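Local atomic coordinates of estrogen receptor (Crassostrea gigas, PDB entry 4N1Y), a protein that is an estrogen receptor that probably acts as a constitutively active transcription factor, its ligand-binding domain retaining a vestigial form of the hormone switch. Residues B[82-87]-B[138-143]. Sequence-based numbering, arbitrary orientation.
Sequences LLLNCA and DELLLL
L84 and L140 carry this contact, each reaching across from its own helix; the two leucines overlap lengthwise with their chains pointing opposite ways, so that the isobutyl groups lie alongside rather than meeting end on. CG of L84 rests 4.0 Å from CD1 of L140, and the same methyl of L140 lies 4.1 Å from CD2 of L84; one branch of L140 thus packs against the outer part of its partner. In both leucines CG is anti to the backbone N (chi1 177° in L84, 173° in L140), and since both residues project toward the facing helix, this extends each chain into the gap. L84 sends its CD2 branch further, against the base of L143: L84 CD2 comes to 4.1 Å from L143 C, the carbonyl carbon, and L84 CD2 to 4.2 Å from L143 CB. The CG of L143 is turned back near its own N, across from the carbonyl carbon, and CB and the main chain do the touching. N85 makes a looser approach with its amide end, OD1 lying 4.4 Å from CD2 of L140. No hydrogen bond joins the segments, which run almost exactly antiparallel (172°) with their axes 10.9 Å apart at closest approach. The interface is small, 158 Å² in all, and its four touching residues are all buried. The contact ties helix 67-89 to helix 137-149 near the centre of the helical ligand-binding domain of a nuclear receptor. M130 of helix 117-132 also touches L84, while L135, in the loop that leads into helix 137-149, packs on both L140 and L143; the far side of helix 137-149 is covered by helices 7-15 and 159-180, both of which meet L142.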
ATOM      1  N   LEU B  82       1.877   2.622  13.730  1.00 36.28           N
ATOM      2  CA  LEU B  82       1.974   3.930  14.355  1.00 37.31           C
ATOM      3  C   LEU B  82       1.106   4.954  13.628  1.00 46.79           C
ATOM      4  O   LEU B  82       0.329   5.662  14.269  1.00 53.32           O
ATOM      5  CB  LEU B  82       3.420   4.406  14.403  1.00 41.56           C
ATOM      6  CG  LEU B  82       4.324   3.610  15.335  1.00 49.65           C
ATOM      7  CD1 LEU B  82       5.755   4.081  15.220  1.00 44.79           C
ATOM      8  CD2 LEU B  82       3.848   3.758  16.776  1.00 53.29           C
ATOM      9  N   LEU B  83       1.261   5.042  12.307  1.00 44.03           N
ATOM     10  CA  LEU B  83       0.533   6.022  11.506  1.00 40.92           C
ATOM     11  C   LEU B  83      -0.962   5.715  11.460  1.00 48.92           C
ATOM     12  O   LEU B  83      -1.793   6.623  11.537  1.00 43.86           O
ATOM     13  CB  LEU B  83       1.092   6.079  10.087  1.00 33.45           C
ATOM     14  CG  LEU B  83       2.588   6.407  10.052  1.00 40.81           C
ATOM     15  CD1 LEU B  83       3.107   6.556   8.616  1.00 41.17           C
ATOM     16  CD2 LEU B  83       2.893   7.653  10.876  1.00 35.39           C
ATOM     17  N   LEU B  84      -1.304   4.436  11.343  1.00 44.15           N
ATOM     18  CA  LEU B  84      -2.705   4.052  11.322  1.00 42.64           C
ATOM     19  C   LEU B  84      -3.385   4.510  12.601  1.00 46.03           C
ATOM     20  O   LEU B  84      -4.486   5.055  12.563  1.00 57.12           O
ATOM     21  CB  LEU B  84      -2.869   2.542  11.147  1.00 40.94           C
ATOM     22  CG  LEU B  84      -4.333   2.121  11.199  1.00 49.58           C
ATOM     23  CD1 LEU B  84      -4.950   2.378   9.852  1.00 52.23           C
ATOM     24  CD2 LEU B  84      -4.484   0.659  11.568  1.00 53.54           C
ATOM     25  N   ASN B  85      -2.725   4.294  13.731  1.00 41.34           N
ATOM     26  CA  ASN B  85      -3.281   4.695  15.010  1.00 48.34           C
ATOM     27  C   ASN B  85      -3.456   6.189  15.103  1.00 57.23           C
ATOM     28  O   ASN B  85      -4.525   6.693  15.456  1.00 58.09           O
ATOM     29  CB  ASN B  85      -2.385   4.230  16.151  1.00 54.80           C
ATOM     30  CG  ASN B  85      -2.456   2.751  16.368  1.00 65.23           C
ATOM     31  OD1 ASN B  85      -3.351   2.079  15.848  1.00 71.35           O
ATOM     32  ND2 ASN B  85      -1.525   2.225  17.151  1.00 70.48           N
ATOM     33  N   CYS B  86      -2.393   6.891  14.747  1.00 56.75           N
ATOM     34  CA  CYS B  86      -2.385   8.333  14.783  1.00 48.66           C
ATOM     35  C   CYS B  86      -3.526   8.922  13.967  1.00 44.70           C
ATOM     36  O   CYS B  86      -4.178   9.872  14.405  1.00 39.58           O
ATOM     37  CB  CYS B  86      -1.053   8.849  14.270  1.00 47.38           C
ATOM     38  SG  CYS B  86      -0.997  10.635  14.188  1.00 65.56           S
ATOM     39  N   ALA B  87      -3.783   8.334  12.802  1.00 38.83           N
ATOM     40  CA  ALA B  87      -4.913   8.742  11.976  1.00 39.22           C
ATOM     41  C   ALA B  87      -6.215   8.650  12.759  1.00 42.13           C
ATOM     42  O   ALA B  87      -7.056   9.543  12.691  1.00 49.78           O
ATOM     43  CB  ALA B  87      -4.994   7.894  10.715  1.00 29.64           C
ATOM     44  N   ASP B 138     -13.975  -0.692  17.036  1.00 43.28           N
ATOM     45  CA  ASP B 138     -13.892  -2.114  16.717  1.00 42.43           C
ATOM     46  C   ASP B 138     -13.364  -2.358  15.322  1.00 43.57           C
ATOM     47  O   ASP B 138     -12.639  -3.317  15.089  1.00 46.74           O
ATOM     48  CB  ASP B 138     -15.245  -2.788  16.866  1.00 49.45           C
ATOM     49  CG  ASP B 138     -15.669  -2.897  18.296  1.00 60.14           C
ATOM     50  OD1 ASP B 138     -14.835  -2.631  19.187  1.00 60.61           O
ATOM     51  OD2 ASP B 138     -16.833  -3.268  18.528  1.00 72.44           O
ATOM     52  N   GLU B 139     -13.751  -1.509  14.383  1.00 44.88           N
ATOM     53  CA  GLU B 139     -13.233  -1.648  13.038  1.00 43.22           C
ATOM     54  C   GLU B 139     -11.753  -1.298  13.031  1.00 47.45           C
ATOM     55  O   GLU B 139     -10.968  -1.980  12.380  1.00 54.39           O
ATOM     56  CB  GLU B 139     -14.012  -0.772  12.067  1.00 44.57           C
ATOM     57  CG  GLU B 139     -15.514  -1.035  12.105  1.00 57.93           C
ATOM     58  CD  GLU B 139     -16.284  -0.169  11.116  1.00 61.50           C
ATOM     59  OE1 GLU B 139     -16.771   0.904  11.535  1.00 52.21           O
ATOM     60  OE2 GLU B 139     -16.400  -0.552   9.929  1.00 59.73           O
ATOM     61  N   LEU B 140     -11.358  -0.271  13.783  1.00 39.99           N
ATOM     62  CA  LEU B 140      -9.948   0.097  13.807  1.00 39.85           C
ATOM     63  C   LEU B 140      -9.083  -1.004  14.427  1.00 46.81           C
ATOM     64  O   LEU B 140      -8.023  -1.350  13.890  1.00 47.20           O
ATOM     65  CB  LEU B 140      -9.718   1.398  14.574  1.00 42.10           C
ATOM     66  CG  LEU B 140      -8.189   1.598  14.678  1.00 56.45           C
ATOM     67  CD1 LEU B 140      -7.595   2.458  13.548  1.00 55.02           C
ATOM     68  CD2 LEU B 140      -7.750   2.091  16.047  1.00 67.37           C
ATOM     69  N   LEU B 141      -9.538  -1.540  15.558  1.00 38.98           N
ATOM     70  CA  LEU B 141      -8.877  -2.671  16.192  1.00 46.26           C
ATOM     71  C   LEU B 141      -8.630  -3.792  15.171  1.00 46.64           C
ATOM     72  O   LEU B 141      -7.538  -4.359  15.100  1.00 51.03           O
ATOM     73  CB  LEU B 141      -9.713  -3.178  17.367  1.00 47.85           C
ATOM     74  CG  LEU B 141      -9.755  -2.176  18.524  1.00 43.06           C
ATOM     75  CD1 LEU B 141     -10.536  -2.687  19.711  1.00 40.07           C
ATOM     76  CD2 LEU B 141      -8.354  -1.838  18.946  1.00 37.15           C
ATOM     77  N   LEU B 142      -9.645  -4.104  14.378  1.00 39.42           N
ATOM     78  CA  LEU B 142      -9.506  -5.153  13.379  1.00 41.87           C
ATOM     79  C   LEU B 142      -8.508  -4.722  12.326  1.00 45.24           C
ATOM     80  O   LEU B 142      -7.675  -5.499  11.876  1.00 47.99           O
ATOM     81  CB  LEU B 142     -10.862  -5.463  12.746  1.00 38.42           C
ATOM     82  CG  LEU B 142     -11.816  -6.139  13.740  1.00 38.69           C
ATOM     83  CD1 LEU B 142     -13.179  -6.365  13.098  1.00 37.15           C
ATOM     84  CD2 LEU B 142     -11.219  -7.454  14.294  1.00 34.36           C
ATOM     85  N   LEU B 143      -8.555  -3.448  11.979  1.00 51.39           N
ATOM     86  CA  LEU B 143      -7.665  -2.917  10.963  1.00 47.51           C
ATOM     87  C   LEU B 143      -6.199  -3.036  11.351  1.00 47.12           C
ATOM     88  O   LEU B 143      -5.378  -3.439  10.536  1.00 52.37           O
ATOM     89  CB  LEU B 143      -8.005  -1.455  10.711  1.00 42.93           C
ATOM     90  CG  LEU B 143      -9.147  -1.238   9.737  1.00 48.62           C
ATOM     91  CD1 LEU B 143      -9.537   0.198   9.782  1.00 50.81           C
ATOM     92  CD2 LEU B 143      -8.679  -1.596   8.347  1.00 52.91           C
TER